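Local coordinates for general secretion pathway protein H (Vibrio cholerae, PDB 4DQ9) that forms part of the pseudopilus tip complex of the type II secretion system, critical for recognising and binding secretion substrates, in a pathway that exports proteases and toxins, at residues N21-A24 and I25-Q29; Q46-A49 and D50-W53; K133-P137 and D138-R142. All coordinates share one frame; numbering follows the deposited sequence.

Contact 1 (N21-A24 and I25-Q29); sequences NEEA and ILSGQ
Glu23 O takes two hydrogen bonds from Ser27, four residues on. The hydroxyl OG comes in at 2.7 Å from Glu23 O, above the carbonyl plane and off its lone pairs, while the backbone N of Ser27 reaches the same oxygen from the opposite face. The first torsion of Ser27 (chi1 70°) sets OG between its own backbone N and carbonyl carbon, where it can lean back over the preceding turn of helix. OG is also an acceptor: Gln29 N donates to Ser27 OG at 3.2 Å, an ST turn, so one hydroxyl ties the last helical turn to the chain leaving it. Just between these residues Gly28 adopts positive phi (74°), yet its N still closes on Ala24 O at 2.9 Å. Beyond Gly28, Gln29 O lies 3.2 Å from Ala24 CA in a CA-H...O contact; this buried carbonyl has no hydrogen-bond partner in the model.

On the outward side the packing is between side chains four apart. Glu22 and Leu26 run side by side, CG of Glu22 against CD1 of Leu26 at 3.7 Å. One residue earlier, Ile25 CD1 comes within 3.5 Å of Asn21 O. Regular backbone bonds from Ile25 N to Asn21 O and from Leu26 N to Glu22 O continue the helix here.

The whole is the C-terminal end of helix 2-27, the long helix of the pseudopilin fold. Glu23 forms a salt bridge with Lys60 of strand 54-66, and Glu23 and Ala24 pack on Phe31 of strand 31-36, into which the chain continues.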
ATOM      1  N   ASN A  21       2.725 -13.130   9.090  1.00 16.34           N
ATOM      2  CA  ASN A  21       1.724 -13.912   8.362  1.00 17.15           C
ATOM      3  C   ASN A  21       0.687 -14.438   9.364  1.00 18.49           C
ATOM      4  O   ASN A  21      -0.523 -14.262   9.214  1.00 17.46           O
ATOM      5  CB  ASN A  21       2.360 -15.027   7.550  1.00 16.72           C
ATOM      6  CG  ASN A  21       1.380 -15.942   6.951  1.00 20.43           C
ATOM      7  OD1 ASN A  21       0.477 -15.536   6.162  1.00 28.09           O
ATOM      8  ND2 ASN A  21       1.561 -17.229   7.224  1.00 22.33           N
ATOM      9  N   GLU A  22       1.191 -14.994  10.456  1.00 18.06           N
ATOM     10  CA  GLU A  22       0.367 -15.451  11.586  1.00 19.82           C
ATOM     11  C   GLU A  22      -0.466 -14.325  12.211  1.00 18.75           C
ATOM     12  O   GLU A  22      -1.640 -14.509  12.406  1.00 20.95           O
ATOM     13  CB  GLU A  22       1.323 -16.066  12.599  1.00 20.04           C
ATOM     14  CG  GLU A  22       0.743 -16.625  13.907  1.00 25.14           C
ATOM     15  CD  GLU A  22       1.818 -17.302  14.747  1.00 29.11           C
ATOM     16  OE1 GLU A  22       3.028 -16.982  14.683  1.00 33.27           O
ATOM     17  OE2 GLU A  22       1.441 -18.103  15.581  1.00 32.46           O
ATOM     18  N   GLU A  23       0.131 -13.128  12.362  1.00 18.66           N
ATOM     19  CA  GLU A  23      -0.538 -11.994  12.954  1.00 18.61           C
ATOM     20  C   GLU A  23      -1.677 -11.583  12.047  1.00 19.42           C
ATOM     21  O   GLU A  23      -2.796 -11.283  12.524  1.00 19.88           O
ATOM     22  CB  GLU A  23       0.381 -10.836  13.228  1.00 17.96           C
ATOM     23  CG  GLU A  23      -0.205  -9.860  14.180  1.00 19.85           C
ATOM     24  CD  GLU A  23      -0.285 -10.326  15.591  1.00 23.42           C
ATOM     25  OE1 GLU A  23       0.389 -11.294  16.091  1.00 25.92           O
ATOM     26  OE2 GLU A  23      -1.000  -9.645  16.258  1.00 24.56           O
ATOM     27  N   ALA A  24      -1.411 -11.524  10.741  1.00 18.40           N
ATOM     28  CA  ALA A  24      -2.420 -11.092   9.748  1.00 18.75           C
ATOM     29  C   ALA A  24      -3.628 -12.036   9.855  1.00 19.96           C
ATOM     30  O   ALA A  24      -4.793 -11.601   9.903  1.00 20.80           O
ATOM     31  CB  ALA A  24      -1.846 -11.071   8.294  1.00 16.77           C
ATOM     32  N   ILE A  25      -3.369 -13.327   9.879  1.00 20.03           N
ATOM     33  CA  ILE A  25      -4.443 -14.349   9.850  1.00 23.64           C
ATOM     34  C   ILE A  25      -5.269 -14.257  11.155  1.00 23.91           C
ATOM     35  O   ILE A  25      -6.521 -14.149  11.068  1.00 25.59           O
ATOM     36  CB  ILE A  25      -3.833 -15.756   9.582  1.00 23.72           C
ATOM     37  CG1 ILE A  25      -3.397 -15.873   8.102  1.00 20.67           C
ATOM     38  CG2 ILE A  25      -4.940 -16.875   9.972  1.00 27.82           C
ATOM     39  CD1 ILE A  25      -2.334 -16.931   7.873  1.00 23.10           C
ATOM     40  N   LEU A  26      -4.606 -14.171  12.316  1.00 25.07           N
ATOM     41  CA  LEU A  26      -5.248 -14.155  13.627  1.00 26.16           C
ATOM     42  C   LEU A  26      -6.016 -12.847  13.841  1.00 26.52           C
ATOM     43  O   LEU A  26      -7.120 -12.874  14.412  1.00 26.02           O
ATOM     44  CB  LEU A  26      -4.231 -14.337  14.747  1.00 25.64           C
ATOM     45  CG  LEU A  26      -3.583 -15.716  14.997  1.00 26.85           C
ATOM     46  CD1 LEU A  26      -2.317 -15.545  15.774  1.00 28.03           C
ATOM     47  CD2 LEU A  26      -4.556 -16.622  15.686  1.00 33.91           C
ATOM     48  N   SER A  27      -5.484 -11.711  13.343  1.00 22.37           N
ATOM     49  CA  SER A  27      -6.003 -10.368  13.731  1.00 22.70           C
ATOM     50  C   SER A  27      -6.926  -9.798  12.717  1.00 23.72           C
ATOM     51  O   SER A  27      -7.643  -8.794  13.007  1.00 23.87           O
ATOM     52  CB  SER A  27      -4.861  -9.354  13.954  1.00 22.34           C
ATOM     53  OG  SER A  27      -4.229  -9.000  12.738  1.00 23.67           O
ATOM     54  N   GLY A  28      -6.902 -10.335  11.501  1.00 23.47           N
ATOM     55  CA  GLY A  28      -7.710  -9.730  10.444  1.00 24.99           C
ATOM     56  C   GLY A  28      -7.160  -8.415   9.889  1.00 25.56           C
ATOM     57  O   GLY A  28      -7.868  -7.605   9.199  1.00 26.25           O
ATOM     58  N   GLN A  29      -5.929  -8.136  10.214  1.00 23.38           N
ATOM     59  CA  GLN A  29      -5.315  -6.880   9.796  1.00 23.67           C
ATOM     60  C   GLN A  29      -4.223  -7.212   8.766  1.00 21.63           C
ATOM     61  O   GLN A  29      -3.789  -8.365   8.674  1.00 21.39           O
ATOM     62  CB  GLN A  29      -4.758  -6.058  10.950  1.00 27.56           C
ATOM     63  CG  GLN A  29      -5.813  -5.626  12.057  1.00 31.34           C
ATOM     64  CD  GLN A  29      -7.136  -4.828  11.624  1.00 43.21           C
ATOM     65  OE1 GLN A  29      -7.114  -3.803  10.894  1.00 42.91           O
ATOM     66  NE2 GLN A  29      -8.279  -5.286  12.160  1.00 45.32           N
TER

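Contact 2 (Q46-A49 and D50-W53); sequences QLTA and DKGW
Leu47 and Trp53 face each other as a non-hydrogen-bonded antiparallel pair, with both side chains on one side of the hairpin. From CB outward, Trp53 first meets the main chain: CE3 and CZ3 of its indole run along the backbone N of Leu47, each 3.6 Å from it. The six-membered ring then slides under Leu47, whose CB sits over the face, 3.7 Å from the ring centroid and only 10° off the normal, a CH-pi contact. Further round, CE2 and NE1 come near Leu47 CD1, which also rests against the carbonyl carbon of Gly52. Trp53 CG lies beside its own backbone N (chi1 -64°), an orientation that brings the indole back across the neighbouring strand. At the root of the side chain, Trp53 CA makes a CA-H...O contact with Gln46 O.

Thr48 and Gly52 are the next, hydrogen-bonded pair. Thr48 N donates to Gly52 O at 3.0 Å, from above the carbonyl plane, and the return bond, Gly52 N to Thr48 O, is weak. Thr48 OG1 adds a second grip, donating to Gly52 O in its plane and on a lone pair at 3.1 Å, while accepting from Lys51 N. The hydroxyl thus joins two consecutive residues of the returning arm, Lys51 through its N and Gly52 through its O. At its outer end Lys51 NZ bends back to a long salt bridge with Asp50 OD2, 3.5 Å.

Ala49 O is hydrogen-bonded to Thr124 OG1 of the second subunit, and Trp53 also packs on Ala112 and Pro113. The turn makes a hairpin of strand 41-48 and strand 54-66, at whose start Gln54 bonds to Gln46; strand 54-66 is an edge strand of its four-stranded antiparallel sheet within this chain.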
ATOM      1  N   GLN A  46       2.321  -2.191   9.417  1.00 17.11           N
ATOM      2  CA  GLN A  46       0.928  -2.454   9.528  1.00 17.19           C
ATOM      3  C   GLN A  46       0.138  -1.396   8.772  1.00 18.05           C
ATOM      4  O   GLN A  46       0.485  -0.249   8.769  1.00 18.78           O
ATOM      5  CB  GLN A  46       0.493  -2.473  10.960  1.00 18.44           C
ATOM      6  CG  GLN A  46      -0.986  -2.904  11.193  1.00 23.50           C
ATOM      7  CD  GLN A  46      -1.462  -2.825  12.642  1.00 32.13           C
ATOM      8  OE1 GLN A  46      -0.975  -2.000  13.426  1.00 35.19           O
ATOM      9  NE2 GLN A  46      -2.494  -3.676  12.990  1.00 38.81           N
ATOM     10  N   LEU A  47      -0.903  -1.835   8.088  1.00 18.46           N
ATOM     11  CA  LEU A  47      -1.776  -0.884   7.381  1.00 17.22           C
ATOM     12  C   LEU A  47      -2.983  -0.483   8.326  1.00 17.56           C
ATOM     13  O   LEU A  47      -3.682  -1.373   8.924  1.00 21.22           O
ATOM     14  CB  LEU A  47      -2.321  -1.579   6.140  1.00 18.77           C
ATOM     15  CG  LEU A  47      -3.293  -0.710   5.342  1.00 18.00           C
ATOM     16  CD1 LEU A  47      -2.649   0.560   4.935  1.00 17.61           C
ATOM     17  CD2 LEU A  47      -3.835  -1.481   4.119  1.00 20.11           C
ATOM     18  N   THR A  48      -3.216   0.796   8.537  1.00 20.62           N
ATOM     19  CA  THR A  48      -4.384   1.236   9.312  1.00 22.17           C
ATOM     20  C   THR A  48      -5.087   2.248   8.384  1.00 20.79           C
ATOM     21  O   THR A  48      -4.427   2.901   7.533  1.00 19.73           O
ATOM     22  CB  THR A  48      -3.978   1.998  10.603  1.00 24.95           C
ATOM     23  OG1 THR A  48      -3.129   3.083  10.188  1.00 27.68           O
ATOM     24  CG2 THR A  48      -3.205   0.994  11.538  1.00 30.43           C
ATOM     25  N   ALA A  49      -6.382   2.373   8.551  1.00 23.80           N
ATOM     26  CA  ALA A  49      -7.153   3.256   7.701  1.00 24.20           C
ATOM     27  C   ALA A  49      -6.795   4.703   8.030  1.00 25.19           C
ATOM     28  O   ALA A  49      -6.677   5.538   7.155  1.00 24.22           O
ATOM     29  CB  ALA A  49      -8.674   3.023   7.901  1.00 26.38           C
ATOM     30  N   ASP A  50      -6.576   4.997   9.298  1.00 27.32           N
ATOM     31  CA  ASP A  50      -6.356   6.357   9.642  1.00 30.47           C
ATOM     32  C   ASP A  50      -4.958   6.868   9.481  1.00 30.26           C
ATOM     33  O   ASP A  50      -4.799   8.036   9.430  1.00 32.74           O
ATOM     34  CB  ASP A  50      -6.925   6.737  11.042  1.00 34.90           C
ATOM     35  CG  ASP A  50      -6.380   5.923  12.154  1.00 39.07           C
ATOM     36  OD1 ASP A  50      -5.910   4.753  11.974  1.00 42.49           O
ATOM     37  OD2 ASP A  50      -6.527   6.468  13.276  1.00 53.24           O
ATOM     38  N   LYS A  51      -3.925   6.029   9.418  1.00 28.29           N
ATOM     39  CA  LYS A  51      -2.552   6.483   9.231  1.00 30.00           C
ATOM     40  C   LYS A  51      -1.775   5.779   8.133  1.00 26.28           C
ATOM     41  O   LYS A  51      -0.594   6.092   7.915  1.00 28.91           O
ATOM     42  CB  LYS A  51      -1.793   6.298  10.545  1.00 33.15           C
ATOM     43  CG  LYS A  51      -2.401   7.109  11.709  1.00 41.42           C
ATOM     44  CD  LYS A  51      -1.591   6.845  13.005  1.00 48.98           C
ATOM     45  CE  LYS A  51      -2.143   5.654  13.842  1.00 52.40           C
ATOM     46  NZ  LYS A  51      -3.335   6.089  14.688  1.00 55.66           N
ATOM     47  N   GLY A  52      -2.454   4.922   7.377  1.00 23.89           N
ATOM     48  CA  GLY A  52      -1.883   4.181   6.285  1.00 20.76           C
ATOM     49  C   GLY A  52      -0.835   3.203   6.795  1.00 20.55           C
ATOM     50  O   GLY A  52      -1.018   2.694   7.913  1.00 19.25           O
ATOM     51  N   TRP A  53       0.239   2.969   6.013  1.00 18.91           N
ATOM     52  CA  TRP A  53       1.325   2.072   6.479  1.00 18.23           C
ATOM     53  C   TRP A  53       2.160   2.752   7.600  1.00 17.42           C
ATOM     54  O   TRP A  53       2.677   3.881   7.448  1.00 19.60           O
ATOM     55  CB  TRP A  53       2.266   1.671   5.356  1.00 15.49           C
ATOM     56  CG  TRP A  53       1.545   0.829   4.284  1.00 16.44           C
ATOM     57  CD1 TRP A  53       1.098   1.171   3.066  1.00 17.51           C
ATOM     58  CD2 TRP A  53       1.232  -0.569   4.414  1.00 14.53           C
ATOM     59  NE1 TRP A  53       0.534   0.126   2.420  1.00 20.63           N
ATOM     60  CE2 TRP A  53       0.553  -0.968   3.253  1.00 16.18           C
ATOM     61  CE3 TRP A  53       1.444  -1.502   5.416  1.00 15.55           C
ATOM     62  CZ2 TRP A  53       0.177  -2.327   3.037  1.00 17.54           C
ATOM     63  CZ3 TRP A  53       1.040  -2.810   5.202  1.00 18.04           C
ATOM     64  CH2 TRP A  53       0.367  -3.195   4.075  1.00 15.86           C
TER

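Contact 3 (K133-P137 and D138-R142); sequences KGQEP and DEQWR
Two carboxamides, those of Gln135 and Gln140, meet with their planes 33° apart and their side chains crossing at about a right angle. Gln140 NE2 donates both bonds: Gln135 OE1 receives it at 3.0 Å, in the carbonyl plane and on a lone pair though tilted 16° from the Gln140 amide plane, and Glu136 O receives it at 2.9 Å, nearly in line with the C=O bond and within the Gln140 amide plane. With two acceptors in hand, NE2 is held in rotation as well as in position. A bend at chi2 of Gln140 (-69°) turns the amide back toward the loop, and CG comes to 3.3 Å from Pro137 O on the way. The guanidinium of Arg142 is approached at its edge, in plane, by Gln140 O, to which NH1 donates at 2.9 Å; NH1 also bonds to Ala155 O.

Around Pro137 the side chain of Asp138 runs alongside the pyrrolidine ring, OD2 being 3.8 Å from Pro137 CD and equally close to Glu136 CB. Its other oxygen, OD1, accepts from the indole N-H of Trp82, and Pro137 packs against that same tryptophan and against Phe131. Two waters fill out the polar contacts. One donates to Pro137 O and accepts from Gln140 N, linking the two sides of the turn; another donates to Asp138 O and only weakly to Glu136 O.

Pro137 O is further bound by Ser129 OG. The arrangement is an irregular connection between the adjacent antiparallel strands 126-132 and 141-145, a beta hairpin with a long loop in which the Gln140 amide, next to strand 141-145, ties down residues 135-136.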
ATOM      1  N   LYS A 133      29.169  -9.516   1.464  1.00 18.40           N
ATOM      2  CA  LYS A 133      29.693  -8.471   0.488  1.00 19.35           C
ATOM      3  C   LYS A 133      30.782  -9.096  -0.386  1.00 19.91           C
ATOM      4  O   LYS A 133      31.622  -9.788   0.116  1.00 20.75           O
ATOM      5  CB  LYS A 133      30.170  -7.198   1.181  1.00 21.81           C
ATOM      6  CG  LYS A 133      30.531  -6.060   0.315  1.00 25.72           C
ATOM      7  CD  LYS A 133      30.993  -4.817   1.151  1.00 32.29           C
ATOM      8  CE  LYS A 133      30.077  -4.413   2.238  1.00 36.86           C
ATOM      9  NZ  LYS A 133      30.773  -3.452   3.160  1.00 39.38           N
ATOM     10  N   GLY A 134      30.702  -8.899  -1.703  1.00 19.52           N
ATOM     11  CA  GLY A 134      31.714  -9.457  -2.678  1.00 22.08           C
ATOM     12  C   GLY A 134      31.087 -10.572  -3.495  1.00 21.01           C
ATOM     13  O   GLY A 134      31.592 -10.968  -4.560  1.00 21.07           O
ATOM     14  N   GLN A 135      29.949 -11.050  -3.060  1.00 21.09           N
ATOM     15  CA  GLN A 135      29.244 -12.158  -3.725  1.00 20.36           C
ATOM     16  C   GLN A 135      27.953 -11.634  -4.438  1.00 22.06           C
ATOM     17  O   GLN A 135      27.439 -10.544  -4.145  1.00 22.11           O
ATOM     18  CB  GLN A 135      28.882 -13.175  -2.702  1.00 20.30           C
ATOM     19  CG  GLN A 135      30.122 -13.915  -2.213  1.00 23.87           C
ATOM     20  CD  GLN A 135      29.866 -14.923  -1.120  1.00 30.12           C
ATOM     21  OE1 GLN A 135      28.865 -15.605  -1.148  1.00 30.15           O
ATOM     22  NE2 GLN A 135      30.766 -14.994  -0.120  1.00 31.11           N
ATOM     23  N   GLU A 136      27.476 -12.465  -5.345  1.00 21.74           N
ATOM     24  CA  GLU A 136      26.249 -12.251  -6.083  1.00 20.11           C
ATOM     25  C   GLU A 136      25.086 -12.815  -5.244  1.00 19.61           C
ATOM     26  O   GLU A 136      25.230 -13.782  -4.507  1.00 18.71           O
ATOM     27  CB  GLU A 136      26.364 -12.982  -7.436  1.00 24.77           C
ATOM     28  CG  GLU A 136      27.464 -12.460  -8.369  1.00 25.88           C
ATOM     29  CD  GLU A 136      27.202 -11.042  -8.884  1.00 31.95           C
ATOM     30  OE1 GLU A 136      26.098 -10.498  -8.676  1.00 35.73           O
ATOM     31  OE2 GLU A 136      28.084 -10.407  -9.461  1.00 35.29           O
ATOM     32  N   PRO A 137      23.867 -12.334  -5.524  1.00 19.54           N
ATOM     33  CA  PRO A 137      22.703 -12.763  -4.766  1.00 20.63           C
ATOM     34  C   PRO A 137      22.129 -14.167  -5.045  1.00 21.86           C
ATOM     35  O   PRO A 137      21.387 -14.713  -4.213  1.00 21.02           O
ATOM     36  CB  PRO A 137      21.657 -11.726  -5.151  1.00 20.67           C
ATOM     37  CG  PRO A 137      22.027 -11.339  -6.567  1.00 20.10           C
ATOM     38  CD  PRO A 137      23.561 -11.276  -6.511  1.00 20.44           C
ATOM     39  N   ASP A 138      22.544 -14.796  -6.151  1.00 23.25           N
ATOM     40  CA  ASP A 138      22.006 -16.054  -6.570  1.00 23.51           C
ATOM     41  C   ASP A 138      22.509 -17.205  -5.681  1.00 23.56           C
ATOM     42  O   ASP A 138      23.627 -17.196  -5.209  1.00 25.40           O
ATOM     43  CB  ASP A 138      22.416 -16.286  -8.049  1.00 24.69           C
ATOM     44  CG  ASP A 138      22.149 -15.038  -8.917  1.00 28.21           C
ATOM     45  OD1 ASP A 138      20.960 -14.997  -9.391  1.00 29.39           O
ATOM     46  OD2 ASP A 138      23.084 -14.118  -8.975  1.00 28.86           O
ATOM     47  N   GLU A 139      21.622 -18.137  -5.404  1.00 24.83           N
ATOM     48  CA  GLU A 139      21.941 -19.358  -4.699  1.00 25.48           C
ATOM     49  C   GLU A 139      22.535 -19.060  -3.344  1.00 23.66           C
ATOM     50  O   GLU A 139      23.544 -19.637  -2.941  1.00 24.74           O
ATOM     51  CB  GLU A 139      22.954 -20.127  -5.546  1.00 29.09           C
ATOM     52  CG  GLU A 139      22.390 -20.794  -6.791  1.00 32.83           C
ATOM     53  CD  GLU A 139      23.217 -22.051  -7.060  1.00 41.61           C
ATOM     54  OE1 GLU A 139      24.455 -21.950  -7.361  1.00 44.68           O
ATOM     55  OE2 GLU A 139      22.641 -23.144  -6.886  1.00 49.73           O
ATOM     56  N   GLN A 140      21.934 -18.121  -2.604  1.00 21.28           N
ATOM     57  CA  GLN A 140      22.428 -17.706  -1.249  1.00 18.87           C
ATOM     58  C   GLN A 140      21.401 -18.099  -0.204  1.00 20.71           C
ATOM     59  O   GLN A 140      20.335 -18.634  -0.555  1.00 19.87           O
ATOM     60  CB  GLN A 140      22.664 -16.165  -1.242  1.00 16.96           C
ATOM     61  CG  GLN A 140      23.788 -15.686  -2.134  1.00 19.84           C
ATOM     62  CD  GLN A 140      25.192 -16.067  -1.684  1.00 20.98           C
ATOM     63  OE1 GLN A 140      25.389 -16.641  -0.637  1.00 21.57           O
ATOM     64  NE2 GLN A 140      26.194 -15.645  -2.440  1.00 21.41           N
ATOM     65  N   TRP A 141      21.679 -17.859   1.080  1.00 19.11           N
ATOM     66  CA  TRP A 141      20.622 -18.040   2.093  1.00 18.21           C
ATOM     67  C   TRP A 141      19.517 -17.101   1.611  1.00 17.00           C
ATOM     68  O   TRP A 141      19.746 -15.937   1.286  1.00 17.89           O
ATOM     69  CB  TRP A 141      21.144 -17.614   3.471  1.00 19.32           C
ATOM     70  CG  TRP A 141      21.933 -18.694   4.105  1.00 18.94           C
ATOM     71  CD1 TRP A 141      23.290 -18.794   4.247  1.00 20.50           C
ATOM     72  CD2 TRP A 141      21.380 -19.837   4.744  1.00 19.17           C
ATOM     73  NE1 TRP A 141      23.601 -19.961   4.898  1.00 22.63           N
ATOM     74  CE2 TRP A 141      22.434 -20.633   5.186  1.00 20.98           C
ATOM     75  CE3 TRP A 141      20.051 -20.291   4.923  1.00 21.04           C
ATOM     76  CZ2 TRP A 141      22.205 -21.845   5.813  1.00 26.49           C
ATOM     77  CZ3 TRP A 141      19.824 -21.471   5.495  1.00 23.32           C
ATOM     78  CH2 TRP A 141      20.894 -22.261   5.948  1.00 24.18           C
ATOM     79  N   ARG A 142      18.313 -17.622   1.641  1.00 16.95           N
ATOM     80  CA  ARG A 142      17.168 -16.903   1.065  1.00 17.19           C
ATOM     81  C   ARG A 142      15.882 -17.343   1.723  1.00 17.07           C
ATOM     82  O   ARG A 142      15.763 -18.428   2.276  1.00 18.69           O
ATOM     83  CB  ARG A 142      17.100 -17.062  -0.439  1.00 17.32           C
ATOM     84  CG  ARG A 142      16.918 -18.361  -0.933  1.00 19.91           C
ATOM     85  CD  ARG A 142      17.319 -18.457  -2.447  1.00 26.85           C
ATOM     86  NE  ARG A 142      17.085 -19.830  -2.922  1.00 29.98           N
ATOM     87  CZ  ARG A 142      17.922 -20.859  -2.751  1.00 33.97           C
ATOM     88  NH1 ARG A 142      19.085 -20.712  -2.162  1.00 27.00           N
ATOM     89  NH2 ARG A 142      17.615 -22.076  -3.233  1.00 34.77           N
TER
HETATM   90  O   HOH W   1      26.161 -16.745  -5.883  1.00 17.83           O
HETATM   91  O   HOH W   2      19.570 -16.724  -3.700  1.00 18.95           O

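Along the chain the three contacts come in series. Contact 1 ends helix 2-27, contact 2 joins strands 41-48 and 54-66 of one four-stranded antiparallel sheet, and contact 3 joins strands 126-132 and 141-145 of the second. Contacts 1 and 2 have centres 15 Å apart and touch through Gln29 CB and Gln46 NE2, 3.9 Å apart. Contact 3 lies on the opposite side of the chain's centre, about 31 Å from contact 1 and 34 Å from contact 2 between centres. Contacts 1 and 2 thus gather near the C-terminal end of the helix, where the second subunit approaches, whereas no other chain of the assembly touches contact 3.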